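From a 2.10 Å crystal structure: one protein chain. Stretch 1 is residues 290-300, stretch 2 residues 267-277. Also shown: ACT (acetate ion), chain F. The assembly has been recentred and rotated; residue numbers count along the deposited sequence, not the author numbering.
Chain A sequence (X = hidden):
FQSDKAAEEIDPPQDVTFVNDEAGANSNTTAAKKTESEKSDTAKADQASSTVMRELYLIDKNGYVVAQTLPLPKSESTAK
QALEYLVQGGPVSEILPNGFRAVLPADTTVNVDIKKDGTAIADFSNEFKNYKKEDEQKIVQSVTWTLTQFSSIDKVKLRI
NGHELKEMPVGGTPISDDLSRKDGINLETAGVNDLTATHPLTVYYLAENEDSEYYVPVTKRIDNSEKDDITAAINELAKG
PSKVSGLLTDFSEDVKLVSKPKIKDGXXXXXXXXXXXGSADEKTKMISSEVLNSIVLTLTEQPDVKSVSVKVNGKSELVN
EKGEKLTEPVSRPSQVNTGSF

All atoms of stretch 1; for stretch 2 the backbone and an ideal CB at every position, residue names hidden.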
ATOM      1  N   GLU A 290      -1.497  14.949  -6.224  1.00 26.68           N
ATOM      2  CA  GLU A 290      -1.527  13.572  -6.663  1.00 32.88           C
ATOM      3  C   GLU A 290      -0.113  13.088  -6.956  1.00 33.38           C
ATOM      4  O   GLU A 290       0.249  11.962  -6.632  1.00 29.18           O
ATOM      5  CB  GLU A 290      -2.391  13.431  -7.924  1.00 32.82           C
ATOM      6  CG  GLU A 290      -3.881  13.562  -7.653  1.00 35.00           C
ATOM      7  CD  GLU A 290      -4.351  15.004  -7.557  1.00 41.81           C
ATOM      8  OE1 GLU A 290      -3.539  15.925  -7.787  1.00 38.68           O
ATOM      9  OE2 GLU A 290      -5.530  15.215  -7.214  1.00 38.79           O
ATOM     10  N   VAL A 291       0.673  13.946  -7.595  1.00 28.14           N
ATOM     11  CA  VAL A 291       2.052  13.627  -7.897  1.00 27.79           C
ATOM     12  C   VAL A 291       2.872  13.515  -6.610  1.00 31.48           C
ATOM     13  O   VAL A 291       3.563  12.515  -6.386  1.00 30.35           O
ATOM     14  CB  VAL A 291       2.669  14.680  -8.829  1.00 31.37           C
ATOM     15  CG1 VAL A 291       4.180  14.598  -8.798  1.00 30.54           C
ATOM     16  CG2 VAL A 291       2.159  14.496 -10.252  1.00 33.28           C
ATOM     17  N   LEU A 292       2.723  14.503  -5.731  1.00 29.82           N
ATOM     18  CA  LEU A 292       3.465  14.533  -4.480  1.00 28.69           C
ATOM     19  C   LEU A 292       3.116  13.367  -3.550  1.00 32.51           C
ATOM     20  O   LEU A 292       4.009  12.721  -3.010  1.00 26.62           O
ATOM     21  CB  LEU A 292       3.224  15.856  -3.760  1.00 32.92           C
ATOM     22  CG  LEU A 292       4.079  16.122  -2.525  1.00 33.74           C
ATOM     23  CD1 LEU A 292       5.561  16.095  -2.882  1.00 34.31           C
ATOM     24  CD2 LEU A 292       3.683  17.454  -1.906  1.00 38.00           C
ATOM     25  N   ASN A 293       1.828  13.101  -3.355  1.00 29.36           N
ATOM     26  CA  ASN A 293       1.402  11.952  -2.560  1.00 34.96           C
ATOM     27  C   ASN A 293       1.930  10.613  -3.099  1.00 33.37           C
ATOM     28  O   ASN A 293       2.297   9.729  -2.328  1.00 31.71           O
ATOM     29  CB  ASN A 293      -0.121  11.896  -2.486  1.00 36.04           C
ATOM     30  CG  ASN A 293      -0.686  12.862  -1.480  1.00 44.90           C
ATOM     31  OD1 ASN A 293      -0.130  13.039  -0.400  1.00 46.62           O
ATOM     32  ND2 ASN A 293      -1.805  13.490  -1.827  1.00 44.74           N
ATOM     33  N   SER A 294       1.850  10.440  -4.413  1.00 27.80           N
ATOM     34  CA  SER A 294       2.344   9.243  -5.074  1.00 27.25           C
ATOM     35  C   SER A 294       3.827   9.042  -4.800  1.00 24.54           C
ATOM     36  O   SER A 294       4.259   7.948  -4.443  1.00 27.12           O
ATOM     37  CB  SER A 294       2.106   9.336  -6.584  1.00 23.54           C
ATOM     38  OG  SER A 294       0.769   9.026  -6.874  1.00 42.16           O
ATOM     39  N   ILE A 295       4.604  10.109  -4.953  1.00 27.20           N
ATOM     40  CA  ILE A 295       6.025  10.058  -4.664  1.00 25.55           C
ATOM     41  C   ILE A 295       6.293   9.632  -3.230  1.00 27.63           C
ATOM     42  O   ILE A 295       7.089   8.729  -2.967  1.00 25.90           O
ATOM     43  CB  ILE A 295       6.691  11.418  -4.906  1.00 23.00           C
ATOM     44  CG1 ILE A 295       6.750  11.708  -6.405  1.00 28.02           C
ATOM     45  CG2 ILE A 295       8.079  11.432  -4.292  1.00 27.89           C
ATOM     46  CD1 ILE A 295       7.127  13.138  -6.732  1.00 32.68           C
ATOM     47  N   VAL A 296       5.624  10.290  -2.296  1.00 24.59           N
ATOM     48  CA  VAL A 296       5.907  10.099  -0.893  1.00 26.88           C
ATOM     49  C   VAL A 296       5.448   8.734  -0.405  1.00 26.23           C
ATOM     50  O   VAL A 296       6.169   8.060   0.333  1.00 26.51           O
ATOM     51  CB  VAL A 296       5.253  11.208  -0.040  1.00 33.15           C
ATOM     52  CG1 VAL A 296       5.402  10.909   1.443  1.00 32.84           C
ATOM     53  CG2 VAL A 296       5.885  12.543  -0.375  1.00 32.40           C
ATOM     54  N   LEU A 297       4.249   8.323  -0.806  1.00 24.17           N
ATOM     55  CA  LEU A 297       3.758   6.990  -0.441  1.00 25.19           C
ATOM     56  C   LEU A 297       4.674   5.903  -1.005  1.00 24.30           C
ATOM     57  O   LEU A 297       4.912   4.885  -0.361  1.00 27.89           O
ATOM     58  CB  LEU A 297       2.323   6.766  -0.940  1.00 25.48           C
ATOM     59  CG  LEU A 297       1.236   7.539  -0.189  1.00 29.76           C
ATOM     60  CD1 LEU A 297      -0.085   7.436  -0.925  1.00 31.49           C
ATOM     61  CD2 LEU A 297       1.082   7.035   1.239  1.00 31.88           C
ATOM     62  N   THR A 298       5.165   6.118  -2.218  1.00 27.53           N
ATOM     63  CA  THR A 298       5.958   5.108  -2.914  1.00 28.20           C
ATOM     64  C   THR A 298       7.336   4.986  -2.260  1.00 29.91           C
ATOM     65  O   THR A 298       7.768   3.902  -1.881  1.00 28.13           O
ATOM     66  CB  THR A 298       6.107   5.463  -4.400  1.00 24.71           C
ATOM     67  OG1 THR A 298       4.822   5.391  -5.046  1.00 23.89           O
ATOM     68  CG2 THR A 298       7.077   4.525  -5.085  1.00 25.76           C
ATOM     69  N   LEU A 299       7.982   6.119  -2.047  1.00 30.56           N
ATOM     70  CA  LEU A 299       9.337   6.129  -1.509  1.00 32.03           C
ATOM     71  C   LEU A 299       9.392   5.680  -0.051  1.00 28.89           C
ATOM     72  O   LEU A 299      10.292   4.924   0.334  1.00 33.04           O
ATOM     73  CB  LEU A 299       9.958   7.514  -1.666  1.00 30.36           C
ATOM     74  CG  LEU A 299      10.876   7.683  -2.880  1.00 36.44           C
ATOM     75  CD1 LEU A 299      10.469   6.796  -4.037  1.00 38.29           C
ATOM     76  CD2 LEU A 299      10.973   9.129  -3.329  1.00 35.13           C
ATOM     77  N   THR A 300       8.395   6.060   0.742  1.00 34.09           N
ATOM     78  CA  THR A 300       8.364   5.663   2.150  1.00 29.78           C
ATOM     79  C   THR A 300       7.933   4.215   2.370  1.00 35.37           C
ATOM     80  O   THR A 300       7.822   3.786   3.509  1.00 35.74           O
ATOM     81  CB  THR A 300       7.458   6.583   3.000  1.00 32.33           C
ATOM     82  OG1 THR A 300       6.114   6.566   2.509  1.00 32.27           O
ATOM     83  CG2 THR A 300       7.969   7.997   2.980  1.00 32.07           C
ATOM     84  N   UNK A 267      16.048  10.676   4.917  1.00 46.52           N
ATOM     85  CA  UNK A 267      15.490  11.766   4.131  1.00 44.21           C
ATOM     86  C   UNK A 267      16.023  11.672   2.725  1.00 46.33           C
ATOM     87  O   UNK A 267      17.224  11.746   2.504  1.00 43.38           O
ATOM     88  CB  UNK A 267      15.818  13.127   4.748  1.00 44.21           C
ATOM     89  N   UNK A 268      15.121  11.489   1.770  1.00 41.08           N
ATOM     90  CA  UNK A 268      15.499  11.437   0.370  1.00 34.66           C
ATOM     91  C   UNK A 268      15.328  12.805  -0.255  1.00 42.34           C
ATOM     92  O   UNK A 268      14.302  13.463  -0.065  1.00 47.91           O
ATOM     93  CB  UNK A 268      14.672  10.392  -0.382  1.00 34.66           C
ATOM     94  N   UNK A 269      16.311  13.204  -1.051  1.00 40.35           N
ATOM     95  CA  UNK A 269      16.212  14.430  -1.821  1.00 36.79           C
ATOM     96  C   UNK A 269      16.144  14.134  -3.306  1.00 39.87           C
ATOM     97  O   UNK A 269      17.031  13.486  -3.858  1.00 45.46           O
ATOM     98  CB  UNK A 269      17.397  15.350  -1.518  1.00 36.79           C
ATOM     99  N   UNK A 270      15.065  14.586  -3.938  1.00 36.29           N
ATOM    100  CA  UNK A 270      14.877  14.401  -5.364  1.00 32.41           C
ATOM    101  C   UNK A 270      15.058  15.721  -6.091  1.00 41.17           C
ATOM    102  O   UNK A 270      14.612  16.772  -5.630  1.00 43.25           O
ATOM    103  CB  UNK A 270      13.496  13.812  -5.656  1.00 32.41           C
ATOM    104  N   UNK A 271      15.650  15.641  -7.272  1.00 44.76           N
ATOM    105  CA  UNK A 271      15.896  16.807  -8.090  1.00 40.72           C
ATOM    106  C   UNK A 271      15.290  16.553  -9.453  1.00 36.52           C
ATOM    107  O   UNK A 271      15.760  15.698 -10.194  1.00 43.86           O
ATOM    108  CB  UNK A 271      17.391  17.118  -8.192  1.00 40.72           C
ATOM    109  N   UNK A 272      14.191  17.204  -9.725  1.00 38.38           N
ATOM    110  CA  UNK A 272      13.468  16.968 -10.929  1.00 34.93           C
ATOM    111  C   UNK A 272      13.735  17.950 -12.023  1.00 43.73           C
ATOM    112  O   UNK A 272      14.313  18.974 -11.829  1.00 50.11           O
ATOM    113  CB  UNK A 272      11.969  16.950 -10.623  1.00 34.93           C
ATOM    114  N   UNK A 273      13.275  17.597 -13.197  1.00 42.70           N
ATOM    115  CA  UNK A 273      13.299  18.494 -14.312  1.00 44.04           C
ATOM    116  C   UNK A 273      12.007  19.310 -14.281  1.00 45.14           C
ATOM    117  O   UNK A 273      11.210  19.188 -13.385  1.00 54.75           O
ATOM    118  CB  UNK A 273      13.462  17.734 -15.630  1.00 44.04           C
ATOM    119  N   UNK A 274      11.781  20.139 -15.273  1.00 48.71           N
ATOM    120  CA  UNK A 274      10.609  20.984 -15.294  1.00 51.99           C
ATOM    121  C   UNK A 274       9.270  20.306 -15.501  1.00 49.30           C
ATOM    122  O   UNK A 274       8.250  20.878 -15.212  1.00 52.18           O
ATOM    123  CB  UNK A 274      10.790  22.031 -16.395  1.00 51.99           C
ATOM    124  N   UNK A 275       9.276  19.090 -16.008  1.00 51.51           N
ATOM    125  CA  UNK A 275       8.056  18.351 -16.255  1.00 45.93           C
ATOM    126  C   UNK A 275       7.284  17.989 -14.993  1.00 35.37           C
ATOM    127  O   UNK A 275       6.137  17.696 -15.042  1.00 38.41           O
ATOM    128  CB  UNK A 275       8.388  17.074 -17.030  1.00 45.93           C
ATOM    129  N   UNK A 276       7.950  18.001 -13.866  1.00 43.04           N
ATOM    130  CA  UNK A 276       7.315  17.741 -12.603  1.00 45.16           C
ATOM    131  C   UNK A 276       6.204  18.729 -12.269  1.00 41.49           C
ATOM    132  O   UNK A 276       5.297  18.383 -11.592  1.00 50.57           O
ATOM    133  CB  UNK A 276       8.369  17.754 -11.494  1.00 45.16           C
ATOM    134  N   UNK A 277       6.283  19.961 -12.730  1.00 47.24           N
ATOM    135  CA  UNK A 277       5.241  20.910 -12.496  1.00 55.12           C
ATOM    136  C   UNK A 277       4.682  21.303 -13.828  1.00 52.02           C
ATOM    137  O   UNK A 277       3.516  21.585 -13.930  1.00 69.82           O
ATOM    138  CB  UNK A 277       5.743  22.124 -11.712  1.00 55.12           C
TER
HETATM  139  C   ACT F 402      14.714  20.796 -17.668  1.00 47.90           C
HETATM  140  O   ACT F 402      13.852  20.804 -18.572  1.00 45.84           O
HETATM  141  OXT ACT F 402      14.580  21.484 -16.642  1.00 57.92           O
HETATM  142  CH3 ACT F 402      15.929  19.926 -17.782  1.00 56.06           C

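Stretch 1 is a helix through residue 299 that presents Val291, Ile295 and Leu299 to stretch 2, a purely apolar ridge. Stretch 2 begins as a strand whose axis passes 11.2 Å from that of the helix, so alternate side chains must bridge the gap.

Position 267 has extended backbone angles and nothing of the helix near its ideal CB, so many residues, polar ones included, would suit. It is Arg267, poorly ordered.

At position 268 the CA-to-CB bond points toward the helix, and the ideal CB lies 4.9 Å from Leu299 CD2. Little depth remains, which favours a compact apolar residue, and the strand angles agree with beta-branching; valine, isoleucine or alanine would serve. The residue is Val268, whose CG1 approaches Leu299 CD2 at 4.4 Å, a loose contact.

Position 269 is out of reach of the helix and could be polar; it is Thr269.

Position 270 again points toward the helix, but its CA is 9.9 Å from the CA of Ile295, and no helix atom lies close to the ideal CB. A longer apolar side chain is needed to close this space: leucine, isoleucine, methionine or phenylalanine. Leu270, with chi1 m and chi2 t, sets CD1 against two neighbours, 3.7 Å from Ile295 CG2 and 3.7 Å from Leu299 CD2, so one methyl touches side chains on successive turns of the helix.

Position 271 lies out of reach, leaving a polar or charged residue possible. Asp271 occupies it and hydrogen-bonds elsewhere in the structure.

Position 272 points toward the helix across a wider gap than at 270, where Ile295 CD1 offers an apolar end. A long or large apolar residue, such as phenylalanine or methionine, would reach. Phe272 crosses with its ring, CZ lying 3.7 Å from Ile295 CD1, and the methyl meets the ring obliquely.

Positions 273, 274 and 275 receive nothing from the helix, and polar residues are reasonable. They are Asn273, Gln274 and Ser275. Asn273 OD1 accepts a weak hydrogen bond from Ser275 N (3.4 Å), while Gln274 N makes a weak one to OXT of the acetate (3.4 Å).

At position 276, in a 3-10 segment, CA-to-CB points sideways, yet the CA of 276 is only 8.2 Å from the CA of Val291. An apolar chain long enough to reach the helix would suit: isoleucine, leucine or methionine. Ile276, chi1 t and chi2 p, brings CD1 to 3.7 Å from Val291 CG1.

Position 277 points sideways with no helix atom near its ideal CB, so the helix imposes little choice. The side chain of Phe277 leads away.

Stretch 2 267-277: RVTLDFNQSIF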
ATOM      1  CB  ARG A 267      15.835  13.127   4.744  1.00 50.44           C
ATOM      2  CG  ARG A 267      15.366  13.258   6.188  1.00 74.58           C
ATOM      3  CD  ARG A 267      15.412  14.682   6.714  1.00 78.99           C
ATOM      4  NE  ARG A 267      15.710  14.695   8.144  1.00 95.35           N
ATOM      5  CZ  ARG A 267      15.513  15.736   8.948  1.00101.67           C
ATOM      6  NH1 ARG A 267      15.013  16.869   8.472  1.00 96.86           N
ATOM      7  NH2 ARG A 267      15.824  15.643  10.234  1.00101.58           N
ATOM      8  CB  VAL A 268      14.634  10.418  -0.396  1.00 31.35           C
ATOM      9  CG1 VAL A 268      14.952  10.446  -1.883  1.00 28.87           C
ATOM     10  CG2 VAL A 268      14.839   9.023   0.188  1.00 37.82           C
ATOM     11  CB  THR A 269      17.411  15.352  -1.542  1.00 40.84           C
ATOM     12  OG1 THR A 269      17.396  15.731  -0.164  1.00 42.25           O
ATOM     13  CG2 THR A 269      17.340  16.604  -2.402  1.00 44.66           C
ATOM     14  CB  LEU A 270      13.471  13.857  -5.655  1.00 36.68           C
ATOM     15  CG  LEU A 270      13.056  12.575  -4.936  1.00 42.76           C
ATOM     16  CD1 LEU A 270      11.595  12.260  -5.225  1.00 34.71           C
ATOM     17  CD2 LEU A 270      13.946  11.417  -5.362  1.00 42.07           C
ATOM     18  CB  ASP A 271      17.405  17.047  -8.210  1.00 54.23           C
ATOM     19  CG  ASP A 271      17.741  18.434  -8.733  1.00 60.53           C
ATOM     20  OD1 ASP A 271      16.813  19.247  -8.945  1.00 49.59           O
ATOM     21  OD2 ASP A 271      18.944  18.703  -8.933  1.00 59.22           O
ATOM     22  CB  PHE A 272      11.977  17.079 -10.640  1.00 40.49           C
ATOM     23  CG  PHE A 272      11.411  15.958  -9.847  1.00 35.72           C
ATOM     24  CD1 PHE A 272      11.083  14.782 -10.447  1.00 37.77           C
ATOM     25  CD2 PHE A 272      11.158  16.109  -8.521  1.00 35.78           C
ATOM     26  CE1 PHE A 272      10.547  13.759  -9.736  1.00 32.53           C
ATOM     27  CE2 PHE A 272      10.626  15.092  -7.792  1.00 37.40           C
ATOM     28  CZ  PHE A 272      10.319  13.916  -8.404  1.00 38.50           C
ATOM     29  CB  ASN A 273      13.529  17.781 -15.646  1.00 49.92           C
ATOM     30  CG  ASN A 273      12.462  16.755 -15.996  1.00 43.74           C
ATOM     31  OD1 ASN A 273      11.483  16.598 -15.340  1.00 38.22           O
ATOM     32  ND2 ASN A 273      12.682  16.076 -17.073  1.00 44.52           N
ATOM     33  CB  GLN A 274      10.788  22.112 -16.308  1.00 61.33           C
ATOM     34  CG  GLN A 274      11.484  23.330 -15.731  1.00 86.90           C
ATOM     35  CD  GLN A 274      11.727  24.461 -16.728  1.00 76.54           C
ATOM     36  OE1 GLN A 274      10.811  24.945 -17.378  1.00 75.10           O
ATOM     37  NE2 GLN A 274      12.964  24.894 -16.816  1.00 71.88           N
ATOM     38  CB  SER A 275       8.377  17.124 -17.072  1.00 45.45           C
ATOM     39  OG  SER A 275       8.923  17.510 -18.288  1.00 49.94           O
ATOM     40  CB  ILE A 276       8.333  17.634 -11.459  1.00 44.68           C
ATOM     41  CG1 ILE A 276       7.720  16.889 -10.288  1.00 48.96           C
ATOM     42  CG2 ILE A 276       8.848  18.980 -11.016  1.00 46.06           C
ATOM     43  CD1 ILE A 276       7.196  15.537 -10.649  1.00 42.87           C
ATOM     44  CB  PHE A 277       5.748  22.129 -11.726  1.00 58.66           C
ATOM     45  CG  PHE A 277       6.767  22.926 -12.444  1.00 43.66           C
ATOM     46  CD1 PHE A 277       6.419  23.706 -13.502  1.00 55.92           C
ATOM     47  CD2 PHE A 277       8.051  22.910 -12.044  1.00 46.66           C
ATOM     48  CE1 PHE A 277       7.349  24.460 -14.154  1.00 53.37           C
ATOM     49  CE2 PHE A 277       9.000  23.640 -12.696  1.00 53.45           C
ATOM     50  CZ  PHE A 277       8.649  24.416 -13.753  1.00 55.58           C
TER
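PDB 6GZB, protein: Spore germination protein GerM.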